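Filamentation induced by cAMP protein Fic (Desulfovibrio alaskensis, PDB 4RGL) is of unknown function but belongs to the Fic/DOC family, joining a largely helical Fic core to a C-terminal domain of helix-turn-helix type. Local coordinates at residues R49-Q54 and L64-V69; L57-N62 and V216-Q221; A209-E214 and D250-A255; W311-Q316 and R326-G331. One frame throughout, in Å; residues are numbered along the deposited sequence.

How the contacts relate
Three of the four contacts interlock in the main helical body; the fourth lies in a separate C-terminal domain. Contacts 1 and 2 share helix 42-59 and have centres about 11 Å apart; Gln54 OE1 and Arg218 NH1 approach to 2.7 Å between them. Contact 3 lies about 15 Å from each, centre to centre. It meets contact 1 where Thr52 OG1 probably hydrogen-bonds Glu214 OE1 (2.9 Å), and contact 2 through the salt bridge Arg220 NH2 to Asp250 OD2 (2.6 Å). An unknown ligand, probably from the crystallisation liquor, sits beside contact 2. Contact 4 has its nearest atoms about 21 Å from contact 3 and further from the other two.

Contact 1 (R49-Q54 and L64-V69); sequences RIRTIQ and LTLEQV
Gln54 meets the 64-69 segment with both its amide and its aliphatic stem. The polar part is a single hydrogen bond: NE2 donates to Leu64 O at 3.3 Å with an N-H...O angle of 157°, lying in the carbonyl plane while the acceptor stays near the plane of the amide. CG is anti to the backbone N (chi1 -172°), and a bend at chi2 then turns CD off the line of the stem. The receiving carbonyl belongs to the loop just before helix 66-74, whose start is a capping box: Thr65 OG1 accepts from Gln68 N at 3.2 Å, and Gln68 OE1 in return accepts from Thr65 N at 2.9 Å. Two consecutive helices of the N-terminal part, 42-59 and 66-74, are thus joined at the beginning of the second. Among apolar contacts, Val69 CG2 lies against Gln54 CG at 3.6 Å, the two side chains crossing at about a right angle, while Val69 CG1 faces Ile50 CG2 at 4.0 Å. Leu66 contributes one methyl, CD1, which rests on Ile50 CG2 (3.9 Å) and on Gln54 CB (3.8 Å) and also reaches the backbone at Arg51; Val69 continues onto Val88.

Contact 2 (L57-N62 and V216-Q221); sequences LAIENN and VIRDRQ
Ile59 and Arg218 bring their CA atoms to 5.8 Å where the end of helix 42-59 passes helix 214-219. Ile59 carries the apolar contact with separate branches: CG1 lies 3.9 Å from Arg218 CB and CD1 3.9 Å from Ile217 CG2. CG1 is beside the backbone N (chi1 -62°), which leaves CG2 anti to it, facing the amide of Gln221. Ala58 CB lies 3.9 Å from Arg218 CD. Beyond that carbon the arginine chain bends at chi3, and NE forms a salt bridge with Asp219 OD1 (3.2 Å); the oxygen lies in the guanidinium plane, while NE sits above the carboxylate plane. One water bridges the segments: it accepts from Gln221 NE2 at 2.7 Å and donates to Asn61 OD1 at 3.0 Å, with a weaker link to Ile59 O. That carbonyl also hydrogen-bonds the unknown ligand, as do Glu60 and Asn61. A Schellman motif closes the helix, with Asn61 at C-prime in positive phi, Asn62 N bonded to Leu57 O and Asn61 N to Ala58 O. Glu60 forms a salt bridge with Arg194. Glutamate then asparagine at a helix end, paired with an arginine of the Fic signature, is consistent with the inhibitory helix of Fic proteins.

Contact 3 (A209-E214 and D250-A255); sequences AYLPVE and DAVREA
Leu211 and Val213 press on helix 238-257 at Ala251, and there the contact is close. Leu211 places CG anti to the backbone N (chi1 -177°), and its CD1 lands on the helix backbone, 3.5 Å from Val252 N, with Ala251 CB at 3.9 Å and Val252 CB at 4.0 Å. Val213 approaches with its backbone as well as its branches: Ala251 CB lies 3.7 Å from Val213 CA and 3.9 Å from Val213 CB, so the small alanine side chain lets the loop come near. Pro212, between them, is the centre of an inverse gamma turn; both its neighbours meet the same helix. No hydrogen bond joins the segments. Toward Ala255 the packing thins, Leu211 CD1 being 4.4 Å from Ala255 CB. Further round the helix, Arg253 is exposed and turned away from the loop; its NH2 forms a salt bridge with Asp250 OD1 at 2.7 Å, although the hydrogen-bond geometry is weak. Behind the close part, Leu211 and Val213 continue onto Leu248, and Val252 onto Ile28. The arrangement is that of a connecting loop, between helices 189-202 and 214-219, whose apolar residues Leu211 and Val213 lie against a long helix in the mainly helical body.

Contact 4 (W311-Q316 and R326-G331); sequences WIERTQ and RYRLTG
Glu313 and Arg328 face each other as a hydrogen-bonded antiparallel pair. Glu313 N donates to Arg328 O at 3.0 Å, nearly along the C=O axis, and Arg328 N returns a bond to Glu313 O at 3.1 Å. Their side chains form a salt bridge on the same face, Glu313 OE2 to Arg328 NH1 at 2.8 Å, with carboxylate and guanidinium planes 44° apart. Both chains start from the crowded position, CG between the backbone N and the carbonyl carbon (chi1 67° in Glu313). Two residues on, Thr315 N donates to Arg326 O at 3.1 Å, from above the carbonyl plane. The other face of the sheet is largely apolar: Ile312 CG1 meets Tyr327 CB at 3.6 Å, its CD1 meets Leu329 CD2 at 3.7 Å, and Arg314 lies alongside Tyr327 with CG 3.7 Å from Tyr327 CE1. Helices back this face, with Ile276 touching Ile312, Tyr327 and Leu329, and Leu303 touching Tyr327. Outside the hairpin, Arg326 forms a salt bridge with Asp285, and Tyr327 bonds through its backbone to Leu281 of strand 281-282. Three helices with strand order 281-282, 326-329, 312-314 are consistent with a winged-helix domain, the hairpin of strands 312-314 and 326-329 forming its wing.

Contact 1 (R49-Q54 and L64-V69)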
loop_
_atom_site.group_PDB
_atom_site.type_symbol
_atom_site.label_atom_id
_atom_site.label_comp_id
_atom_site.label_asym_id
_atom_site.label_seq_id
_atom_site.Cartn_x
_atom_site.Cartn_y
_atom_site.Cartn_z
ATOM N N ARG A 49 0.837 -2.606 -0.399
ATOM C CA ARG A 49 -0.381 -2.659 -1.205
ATOM C C ARG A 49 -1.532 -3.306 -0.407
ATOM O O ARG A 49 -2.633 -2.768 -0.390
ATOM C CB ARG A 49 -0.125 -3.426 -2.518
ATOM C CG ARG A 49 -1.359 -3.560 -3.437
ATOM C CD ARG A 49 -1.999 -2.208 -3.789
ATOM N NE ARG A 49 -1.023 -1.240 -4.312
ATOM C CZ ARG A 49 -0.642 -1.178 -5.585
ATOM N NH1 ARG A 49 -1.075 -2.077 -6.458
ATOM N NH2 ARG A 49 0.218 -0.255 -5.980
ATOM N N ILE A 50 -1.243 -4.416 0.322
ATOM C CA ILE A 50 -2.244 -5.094 1.151
ATOM C C ILE A 50 -2.733 -4.136 2.272
ATOM O O ILE A 50 -3.942 -4.041 2.508
ATOM C CB ILE A 50 -1.681 -6.427 1.731
ATOM C CG1 ILE A 50 -1.455 -7.469 0.596
ATOM C CG2 ILE A 50 -2.610 -6.990 2.814
ATOM C CD1 ILE A 50 -0.817 -8.829 1.058
ATOM N N ARG A 51 -1.793 -3.371 2.902
ATOM C CA ARG A 51 -2.137 -2.378 3.931
ATOM C C ARG A 51 -3.049 -1.288 3.356
ATOM O O ARG A 51 -4.037 -0.917 3.993
ATOM C CB ARG A 51 -0.870 -1.744 4.528
ATOM C CG ARG A 51 -0.080 -2.680 5.432
ATOM C CD ARG A 51 1.157 -2.004 5.981
ATOM N NE ARG A 51 0.817 -0.865 6.834
ATOM C CZ ARG A 51 1.685 0.073 7.196
ATOM N NH1 ARG A 51 2.932 0.044 6.740
ATOM N NH2 ARG A 51 1.300 1.075 7.974
ATOM N N THR A 52 -2.721 -0.782 2.140
ATOM C CA THR A 52 -3.539 0.220 1.441
ATOM C C THR A 52 -4.980 -0.312 1.219
ATOM O O THR A 52 -5.953 0.371 1.554
ATOM C CB THR A 52 -2.873 0.595 0.096
ATOM O OG1 THR A 52 -1.694 1.351 0.359
ATOM C CG2 THR A 52 -3.803 1.385 -0.824
ATOM N N ILE A 53 -5.099 -1.535 0.688
ATOM C CA ILE A 53 -6.389 -2.138 0.379
ATOM C C ILE A 53 -7.190 -2.369 1.668
ATOM O O ILE A 53 -8.332 -1.917 1.765
ATOM C CB ILE A 53 -6.192 -3.458 -0.420
ATOM C CG1 ILE A 53 -5.584 -3.158 -1.823
ATOM C CG2 ILE A 53 -7.510 -4.226 -0.543
ATOM C CD1 ILE A 53 -4.978 -4.337 -2.504
ATOM N N GLN A 54 -6.577 -3.034 2.669
ATOM C CA GLN A 54 -7.256 -3.340 3.922
ATOM C C GLN A 54 -7.770 -2.057 4.589
ATOM O O GLN A 54 -8.935 -1.993 4.960
ATOM C CB GLN A 54 -6.322 -4.109 4.872
ATOM C CG GLN A 54 -7.013 -4.631 6.144
ATOM C CD GLN A 54 -7.250 -3.550 7.166
ATOM O OE1 GLN A 54 -6.395 -2.700 7.417
ATOM N NE2 GLN A 54 -8.387 -3.600 7.820
ATOM N N LEU A 64 -13.008 -7.161 7.602
ATOM C CA LEU A 64 -11.855 -8.058 7.444
ATOM C C LEU A 64 -10.586 -7.440 8.044
ATOM O O LEU A 64 -10.367 -6.225 7.928
ATOM C CB LEU A 64 -11.626 -8.403 5.971
ATOM C CG LEU A 64 -12.685 -9.309 5.333
ATOM C CD1 LEU A 64 -12.524 -9.353 3.845
ATOM C CD2 LEU A 64 -12.632 -10.707 5.912
ATOM N N THR A 65 -9.769 -8.272 8.723
ATOM C CA THR A 65 -8.516 -7.825 9.347
ATOM C C THR A 65 -7.393 -7.803 8.315
ATOM O O THR A 65 -7.559 -8.339 7.215
ATOM C CB THR A 65 -8.147 -8.745 10.539
ATOM O OG1 THR A 65 -7.766 -10.035 10.045
ATOM C CG2 THR A 65 -9.282 -8.878 11.553
ATOM N N LEU A 66 -6.228 -7.233 8.680
ATOM C CA LEU A 66 -5.062 -7.221 7.790
ATOM C C LEU A 66 -4.612 -8.653 7.495
ATOM O O LEU A 66 -4.387 -8.999 6.337
ATOM C CB LEU A 66 -3.905 -6.407 8.413
ATOM C CG LEU A 66 -2.690 -6.162 7.502
ATOM C CD1 LEU A 66 -3.068 -5.318 6.301
ATOM C CD2 LEU A 66 -1.582 -5.500 8.254
ATOM N N GLU A 67 -4.597 -9.514 8.536
ATOM C CA GLU A 67 -4.253 -10.933 8.401
ATOM C C GLU A 67 -5.203 -11.633 7.394
ATOM O O GLU A 67 -4.748 -12.435 6.573
ATOM C CB GLU A 67 -4.316 -11.627 9.781
ATOM C CG GLU A 67 -3.917 -13.099 9.759
ATOM C CD GLU A 67 -4.044 -13.819 11.094
ATOM O OE1 GLU A 67 -4.045 -13.135 12.145
ATOM O OE2 GLU A 67 -4.086 -15.071 11.089
ATOM N N GLN A 68 -6.513 -11.293 7.440
ATOM C CA GLN A 68 -7.510 -11.874 6.532
ATOM C C GLN A 68 -7.308 -11.366 5.099
ATOM O O GLN A 68 -7.208 -12.171 4.173
ATOM C CB GLN A 68 -8.938 -11.559 7.011
ATOM C CG GLN A 68 -9.334 -12.303 8.280
ATOM C CD GLN A 68 -10.743 -11.968 8.707
ATOM O OE1 GLN A 68 -11.032 -10.862 9.181
ATOM N NE2 GLN A 68 -11.645 -12.936 8.586
ATOM N N VAL A 69 -7.216 -10.025 4.920
ATOM C CA VAL A 69 -7.016 -9.417 3.598
ATOM C C VAL A 69 -5.729 -9.989 2.945
ATOM O O VAL A 69 -5.740 -10.323 1.757
ATOM C CB VAL A 69 -6.971 -7.872 3.692
ATOM C CG1 VAL A 69 -6.542 -7.248 2.364
ATOM C CG2 VAL A 69 -8.320 -7.319 4.141
#

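Contact 2 (L57-N62 and V216-Q221)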
loop_
_atom_site.group_PDB
_atom_site.type_symbol
_atom_site.label_atom_id
_atom_site.label_comp_id
_atom_site.label_asym_id
_atom_site.label_seq_id
_atom_site.Cartn_x
_atom_site.Cartn_y
_atom_site.Cartn_z
ATOM N N LEU A 57 -10.609 -0.219 2.529
ATOM C CA LEU A 57 -11.866 -0.957 2.689
ATOM C C LEU A 57 -12.374 -0.874 4.136
ATOM O O LEU A 57 -13.584 -0.808 4.356
ATOM C CB LEU A 57 -11.694 -2.433 2.270
ATOM C CG LEU A 57 -11.543 -2.695 0.758
ATOM C CD1 LEU A 57 -11.140 -4.109 0.500
ATOM C CD2 LEU A 57 -12.815 -2.398 0.027
ATOM N N ALA A 58 -11.448 -0.846 5.124
ATOM C CA ALA A 58 -11.821 -0.746 6.546
ATOM C C ALA A 58 -12.545 0.566 6.828
ATOM O O ALA A 58 -13.475 0.592 7.640
ATOM C CB ALA A 58 -10.584 -0.858 7.426
ATOM N N ILE A 59 -12.141 1.661 6.130
ATOM C CA ILE A 59 -12.774 2.977 6.286
ATOM C C ILE A 59 -14.245 2.899 5.866
ATOM O O ILE A 59 -15.096 3.542 6.481
ATOM C CB ILE A 59 -12.010 4.065 5.476
ATOM C CG1 ILE A 59 -10.550 4.211 5.983
ATOM C CG2 ILE A 59 -12.755 5.416 5.536
ATOM C CD1 ILE A 59 -9.646 5.150 5.107
ATOM N N GLU A 60 -14.552 2.060 4.857
ATOM C CA GLU A 60 -15.920 1.903 4.375
ATOM C C GLU A 60 -16.605 0.696 5.070
ATOM O O GLU A 60 -17.474 0.043 4.483
ATOM C CB GLU A 60 -15.948 1.759 2.843
ATOM C CG GLU A 60 -15.302 2.936 2.108
ATOM C CD GLU A 60 -15.902 4.312 2.381
ATOM O OE1 GLU A 60 -17.075 4.382 2.820
ATOM O OE2 GLU A 60 -15.222 5.319 2.081
ATOM N N ASN A 61 -16.221 0.438 6.341
ATOM C CA ASN A 61 -16.883 -0.512 7.239
ATOM C C ASN A 61 -16.711 -1.994 6.784
ATOM O O ASN A 61 -17.527 -2.842 7.157
ATOM C CB ASN A 61 -18.375 -0.173 7.378
ATOM C CG ASN A 61 -18.624 1.230 7.895
ATOM O OD1 ASN A 61 -17.878 1.758 8.739
ATOM N ND2 ASN A 61 -19.698 1.852 7.426
ATOM N N ASN A 62 -15.582 -2.322 6.125
ATOM C CA ASN A 62 -15.251 -3.725 5.835
ATOM C C ASN A 62 -14.577 -4.335 7.066
ATOM O O ASN A 62 -13.599 -3.778 7.574
ATOM C CB ASN A 62 -14.361 -3.836 4.588
ATOM C CG ASN A 62 -14.142 -5.252 4.107
ATOM O OD1 ASN A 62 -13.643 -6.112 4.835
ATOM N ND2 ASN A 62 -14.376 -5.479 2.826
ATOM N N VAL A 216 -3.000 5.778 7.911
ATOM C CA VAL A 216 -3.043 7.019 8.698
ATOM C C VAL A 216 -4.470 7.598 8.665
ATOM O O VAL A 216 -5.009 7.977 9.710
ATOM C CB VAL A 216 -1.998 8.057 8.189
ATOM C CG1 VAL A 216 -2.064 9.348 8.998
ATOM C CG2 VAL A 216 -0.589 7.475 8.217
ATOM N N ILE A 217 -5.094 7.615 7.467
ATOM C CA ILE A 217 -6.457 8.132 7.283
ATOM C C ILE A 217 -7.460 7.279 8.078
ATOM O O ILE A 217 -8.425 7.813 8.615
ATOM C CB ILE A 217 -6.819 8.169 5.774
ATOM C CG1 ILE A 217 -5.761 8.963 4.975
ATOM C CG2 ILE A 217 -8.231 8.737 5.556
ATOM C CD1 ILE A 217 -5.836 8.755 3.443
ATOM N N ARG A 218 -7.211 5.949 8.168
ATOM C CA ARG A 218 -8.072 5.026 8.927
ATOM C C ARG A 218 -7.970 5.298 10.440
ATOM O O ARG A 218 -8.980 5.249 11.146
ATOM C CB ARG A 218 -7.689 3.570 8.623
ATOM C CG ARG A 218 -8.534 2.532 9.365
ATOM C CD ARG A 218 -7.849 1.182 9.365
ATOM N NE ARG A 218 -6.563 1.237 10.066
ATOM C CZ ARG A 218 -5.579 0.365 9.879
ATOM N NH1 ARG A 218 -5.701 -0.601 8.978
ATOM N NH2 ARG A 218 -4.442 0.487 10.552
ATOM N N ASP A 219 -6.756 5.578 10.932
ATOM C CA ASP A 219 -6.539 5.826 12.347
ATOM C C ASP A 219 -6.993 7.251 12.735
ATOM O O ASP A 219 -7.402 7.478 13.877
ATOM C CB ASP A 219 -5.062 5.607 12.710
ATOM C CG ASP A 219 -4.584 4.168 12.501
ATOM O OD1 ASP A 219 -5.453 3.265 12.334
ATOM O OD2 ASP A 219 -3.353 3.941 12.525
ATOM N N ARG A 220 -6.956 8.194 11.771
ATOM C CA ARG A 220 -7.422 9.574 11.997
ATOM C C ARG A 220 -8.781 9.785 11.338
ATOM O O ARG A 220 -9.084 10.893 10.885
ATOM C CB ARG A 220 -6.401 10.591 11.448
ATOM C CG ARG A 220 -5.027 10.486 12.072
ATOM C CD ARG A 220 -4.089 11.496 11.460
ATOM N NE ARG A 220 -2.716 11.304 11.908
ATOM C CZ ARG A 220 -1.684 11.987 11.431
ATOM N NH1 ARG A 220 -1.864 12.904 10.484
ATOM N NH2 ARG A 220 -0.458 11.751 11.882
ATOM N N GLN A 221 -9.598 8.719 11.277
ATOM C CA GLN A 221 -10.867 8.714 10.553
ATOM C C GLN A 221 -11.826 9.818 11.069
ATOM O O GLN A 221 -12.380 10.571 10.261
ATOM C CB GLN A 221 -11.529 7.340 10.664
ATOM C CG GLN A 221 -12.594 7.088 9.613
ATOM C CD GLN A 221 -13.094 5.666 9.650
ATOM O OE1 GLN A 221 -12.345 4.723 9.938
ATOM N NE2 GLN A 221 -14.348 5.473 9.272
HETATM O O HOH W 1 -15.415 3.056 9.889
#

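Contact 3 (A209-E214 and D250-A255)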
loop_
_atom_site.group_PDB
_atom_site.type_symbol
_atom_site.label_atom_id
_atom_site.label_comp_id
_atom_site.label_asym_id
_atom_site.label_seq_id
_atom_site.Cartn_x
_atom_site.Cartn_y
_atom_site.Cartn_z
ATOM N N ALA A 209 2.890 4.779 -5.299
ATOM C CA ALA A 209 1.810 3.803 -5.468
ATOM C C ALA A 209 1.848 2.763 -4.350
ATOM O O ALA A 209 0.835 2.100 -4.080
ATOM C CB ALA A 209 1.925 3.121 -6.823
ATOM N N TYR A 210 3.006 2.655 -3.659
ATOM C CA TYR A 210 3.183 1.702 -2.571
ATOM C C TYR A 210 3.317 2.436 -1.218
ATOM O O TYR A 210 3.851 1.880 -0.262
ATOM C CB TYR A 210 4.404 0.807 -2.835
ATOM C CG TYR A 210 4.345 0.120 -4.183
ATOM C CD1 TYR A 210 3.540 -1.001 -4.383
ATOM C CD2 TYR A 210 5.027 0.638 -5.281
ATOM C CE1 TYR A 210 3.431 -1.600 -5.639
ATOM C CE2 TYR A 210 4.935 0.040 -6.539
ATOM C CZ TYR A 210 4.132 -1.076 -6.715
ATOM O OH TYR A 210 4.045 -1.672 -7.952
ATOM N N LEU A 211 2.772 3.665 -1.135
ATOM C CA LEU A 211 2.747 4.432 0.112
ATOM C C LEU A 211 1.416 4.179 0.864
ATOM O O LEU A 211 0.345 4.571 0.381
ATOM C CB LEU A 211 2.935 5.937 -0.187
ATOM C CG LEU A 211 2.993 6.871 1.030
ATOM C CD1 LEU A 211 4.180 6.550 1.907
ATOM C CD2 LEU A 211 3.041 8.321 0.597
ATOM N N PRO A 212 1.449 3.450 2.010
ATOM C CA PRO A 212 0.183 3.088 2.678
ATOM C C PRO A 212 -0.365 4.235 3.549
ATOM O O PRO A 212 -0.638 4.035 4.737
ATOM C CB PRO A 212 0.563 1.858 3.535
ATOM C CG PRO A 212 2.057 1.639 3.302
ATOM C CD PRO A 212 2.608 2.872 2.703
ATOM N N VAL A 213 -0.622 5.413 2.924
ATOM C CA VAL A 213 -1.150 6.594 3.629
ATOM C C VAL A 213 -2.575 6.305 4.190
ATOM O O VAL A 213 -3.007 6.960 5.144
ATOM C CB VAL A 213 -1.149 7.853 2.706
ATOM C CG1 VAL A 213 -2.029 7.643 1.480
ATOM C CG2 VAL A 213 -1.574 9.105 3.474
ATOM N N GLU A 214 -3.260 5.282 3.634
ATOM C CA GLU A 214 -4.623 4.934 4.025
ATOM C C GLU A 214 -4.680 4.434 5.485
ATOM O O GLU A 214 -5.695 4.626 6.155
ATOM C CB GLU A 214 -5.205 3.879 3.077
ATOM C CG GLU A 214 -5.347 4.357 1.629
ATOM C CD GLU A 214 -4.059 4.405 0.822
ATOM O OE1 GLU A 214 -3.059 3.794 1.260
ATOM O OE2 GLU A 214 -4.083 4.971 -0.295
ATOM N N ASP A 250 3.499 12.030 7.221
ATOM C CA ASP A 250 3.609 11.051 8.299
ATOM C C ASP A 250 3.746 9.637 7.734
ATOM O O ASP A 250 4.454 8.808 8.311
ATOM C CB ASP A 250 2.388 11.138 9.226
ATOM C CG ASP A 250 2.173 12.523 9.810
ATOM O OD1 ASP A 250 3.177 13.238 10.033
ATOM O OD2 ASP A 250 1.006 12.899 10.023
ATOM N N ALA A 251 3.097 9.372 6.584
ATOM C CA ALA A 251 3.167 8.072 5.939
ATOM C C ALA A 251 4.535 7.852 5.311
ATOM O O ALA A 251 5.193 6.860 5.616
ATOM C CB ALA A 251 2.076 7.948 4.882
ATOM N N VAL A 252 5.002 8.806 4.487
ATOM C CA VAL A 252 6.302 8.673 3.834
ATOM C C VAL A 252 7.438 8.737 4.903
ATOM O O VAL A 252 8.516 8.195 4.685
ATOM C CB VAL A 252 6.495 9.734 2.714
ATOM C CG1 VAL A 252 6.684 11.130 3.297
ATOM C CG2 VAL A 252 7.660 9.364 1.803
ATOM N N ARG A 253 7.129 9.279 6.093
ATOM C CA ARG A 253 8.079 9.345 7.191
ATOM C C ARG A 253 8.185 7.975 7.899
ATOM O O ARG A 253 9.289 7.499 8.128
ATOM C CB ARG A 253 7.680 10.446 8.180
ATOM C CG ARG A 253 8.759 10.786 9.208
ATOM C CD ARG A 253 8.615 12.214 9.714
ATOM N NE ARG A 253 7.267 12.488 10.219
ATOM C CZ ARG A 253 6.849 13.691 10.600
ATOM N NH1 ARG A 253 7.663 14.739 10.527
ATOM N NH2 ARG A 253 5.611 13.859 11.045
ATOM N N GLU A 254 7.027 7.303 8.172
ATOM C CA GLU A 254 7.054 5.975 8.813
ATOM C C GLU A 254 7.520 4.896 7.809
ATOM O O GLU A 254 7.855 3.786 8.215
ATOM C CB GLU A 254 5.670 5.594 9.424
ATOM C CG GLU A 254 4.590 5.251 8.405
ATOM C CD GLU A 254 3.460 4.374 8.940
ATOM O OE1 GLU A 254 3.765 3.364 9.618
ATOM O OE2 GLU A 254 2.292 4.613 8.553
ATOM N N ALA A 255 7.585 5.246 6.512
ATOM C CA ALA A 255 8.055 4.330 5.475
ATOM C C ALA A 255 9.582 4.256 5.457
ATOM O O ALA A 255 10.140 3.204 5.162
ATOM C CB ALA A 255 7.539 4.770 4.119
#

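Contact 4 (W311-Q316 and R326-G331)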
loop_
_atom_site.group_PDB
_atom_site.type_symbol
_atom_site.label_atom_id
_atom_site.label_comp_id
_atom_site.label_asym_id
_atom_site.label_seq_id
_atom_site.Cartn_x
_atom_site.Cartn_y
_atom_site.Cartn_z
ATOM N N TRP A 311 25.184 -18.366 11.862
ATOM C CA TRP A 311 23.885 -18.979 11.533
ATOM C C TRP A 311 23.780 -20.364 12.153
ATOM O O TRP A 311 22.678 -20.826 12.451
ATOM C CB TRP A 311 23.687 -19.071 10.008
ATOM C CG TRP A 311 23.636 -17.746 9.318
ATOM C CD1 TRP A 311 24.593 -17.202 8.513
ATOM C CD2 TRP A 311 22.589 -16.770 9.412
ATOM N NE1 TRP A 311 24.190 -15.963 8.069
ATOM C CE2 TRP A 311 22.975 -15.663 8.626
ATOM C CE3 TRP A 311 21.358 -16.722 10.095
ATOM C CZ2 TRP A 311 22.165 -14.529 8.482
ATOM C CZ3 TRP A 311 20.565 -15.592 9.963
ATOM C CH2 TRP A 311 20.966 -14.514 9.163
ATOM N N ILE A 312 24.934 -21.042 12.324
ATOM C CA ILE A 312 24.994 -22.406 12.845
ATOM C C ILE A 312 26.053 -22.495 13.980
ATOM O O ILE A 312 27.046 -21.759 13.956
ATOM C CB ILE A 312 25.312 -23.411 11.672
ATOM C CG1 ILE A 312 25.043 -24.864 12.075
ATOM C CG2 ILE A 312 26.740 -23.226 11.119
ATOM C CD1 ILE A 312 23.616 -25.236 12.081
ATOM N N GLU A 313 25.823 -23.377 14.975
ATOM C CA GLU A 313 26.789 -23.584 16.062
ATOM C C GLU A 313 27.125 -25.084 16.214
ATOM O O GLU A 313 26.417 -25.935 15.670
ATOM C CB GLU A 313 26.265 -23.007 17.398
ATOM C CG GLU A 313 25.044 -23.727 17.958
ATOM C CD GLU A 313 24.563 -23.200 19.297
ATOM O OE1 GLU A 313 25.419 -22.914 20.167
ATOM O OE2 GLU A 313 23.330 -23.157 19.508
ATOM N N ARG A 314 28.207 -25.396 16.948
ATOM C CA ARG A 314 28.651 -26.772 17.147
ATOM C C ARG A 314 28.004 -27.391 18.383
ATOM O O ARG A 314 27.865 -26.724 19.412
ATOM C CB ARG A 314 30.178 -26.831 17.269
ATOM C CG ARG A 314 30.892 -26.641 15.944
ATOM C CD ARG A 314 32.370 -26.412 16.136
ATOM N NE ARG A 314 33.077 -26.367 14.858
ATOM C CZ ARG A 314 34.314 -25.904 14.714
ATOM N NH1 ARG A 314 34.952 -25.369 15.748
ATOM N NH2 ARG A 314 34.896 -25.910 13.524
ATOM N N THR A 315 27.627 -28.685 18.288
ATOM C CA THR A 315 27.060 -29.436 19.413
ATOM C C THR A 315 28.156 -29.683 20.463
ATOM O O THR A 315 27.867 -29.755 21.661
ATOM C CB THR A 315 26.440 -30.758 18.906
ATOM O OG1 THR A 315 25.532 -30.467 17.844
ATOM C CG2 THR A 315 25.720 -31.532 20.009
ATOM N N GLN A 316 29.425 -29.758 20.009
ATOM C CA GLN A 316 30.581 -29.928 20.891
ATOM C C GLN A 316 31.549 -28.717 20.744
ATOM O O GLN A 316 32.542 -28.802 20.016
ATOM C CB GLN A 316 31.310 -31.256 20.577
ATOM C CG GLN A 316 30.407 -32.491 20.676
ATOM C CD GLN A 316 31.134 -33.766 20.306
ATOM O OE1 GLN A 316 32.366 -33.844 20.337
ATOM N NE2 GLN A 316 30.379 -34.811 20.009
ATOM N N ARG A 326 28.564 -32.460 15.371
ATOM C CA ARG A 326 27.257 -32.216 14.749
ATOM C C ARG A 326 26.925 -30.717 14.830
ATOM O O ARG A 326 27.656 -29.967 15.483
ATOM C CB ARG A 326 26.160 -33.069 15.420
ATOM C CG ARG A 326 26.499 -34.571 15.452
ATOM C CD ARG A 326 25.353 -35.410 15.965
ATOM N NE ARG A 326 24.266 -35.492 14.994
ATOM C CZ ARG A 326 24.156 -36.455 14.083
ATOM N NH1 ARG A 326 25.055 -37.434 14.030
ATOM N NH2 ARG A 326 23.140 -36.459 13.232
ATOM N N TYR A 327 25.881 -30.258 14.099
ATOM C CA TYR A 327 25.595 -28.821 14.003
ATOM C C TYR A 327 24.090 -28.512 14.223
ATOM O O TYR A 327 23.227 -29.169 13.636
ATOM C CB TYR A 327 26.052 -28.276 12.634
ATOM C CG TYR A 327 27.526 -28.503 12.360
ATOM C CD1 TYR A 327 28.485 -27.599 12.804
ATOM C CD2 TYR A 327 27.964 -29.645 11.694
ATOM C CE1 TYR A 327 29.846 -27.823 12.592
ATOM C CE2 TYR A 327 29.322 -29.885 11.485
ATOM C CZ TYR A 327 30.260 -28.968 11.929
ATOM O OH TYR A 327 31.598 -29.194 11.716
ATOM N N ARG A 328 23.796 -27.472 15.049
ATOM C CA ARG A 328 22.418 -27.024 15.354
ATOM C C ARG A 328 22.280 -25.495 15.129
ATOM O O ARG A 328 23.239 -24.753 15.347
ATOM C CB ARG A 328 22.026 -27.402 16.805
ATOM C CG ARG A 328 23.072 -27.009 17.856
ATOM C CD ARG A 328 22.747 -27.584 19.220
ATOM N NE ARG A 328 23.886 -27.483 20.136
ATOM C CZ ARG A 328 24.066 -26.479 20.987
ATOM N NH1 ARG A 328 23.168 -25.506 21.074
ATOM N NH2 ARG A 328 25.131 -26.455 21.778
ATOM N N LEU A 329 21.101 -25.045 14.630
ATOM C CA LEU A 329 20.875 -23.625 14.287
ATOM C C LEU A 329 20.801 -22.725 15.548
ATOM O O LEU A 329 20.466 -23.200 16.637
ATOM C CB LEU A 329 19.577 -23.464 13.460
ATOM C CG LEU A 329 19.619 -23.991 12.010
ATOM C CD1 LEU A 329 18.255 -23.940 11.378
ATOM C CD2 LEU A 329 20.607 -23.206 11.168
ATOM N N THR A 330 21.093 -21.410 15.372
ATOM C CA THR A 330 21.010 -20.407 16.446
ATOM C C THR A 330 19.865 -19.414 16.145
ATOM O O THR A 330 18.691 -19.746 16.332
ATOM C CB THR A 330 22.367 -19.677 16.612
ATOM O OG1 THR A 330 22.783 -19.164 15.341
ATOM C CG2 THR A 330 23.438 -20.570 17.176
ATOM N N GLY A 331 20.224 -18.230 15.639
ATOM C CA GLY A 331 19.259 -17.217 15.236
ATOM C C GLY A 331 18.851 -17.364 13.788
ATOM O O GLY A 331 19.131 -16.487 12.965
#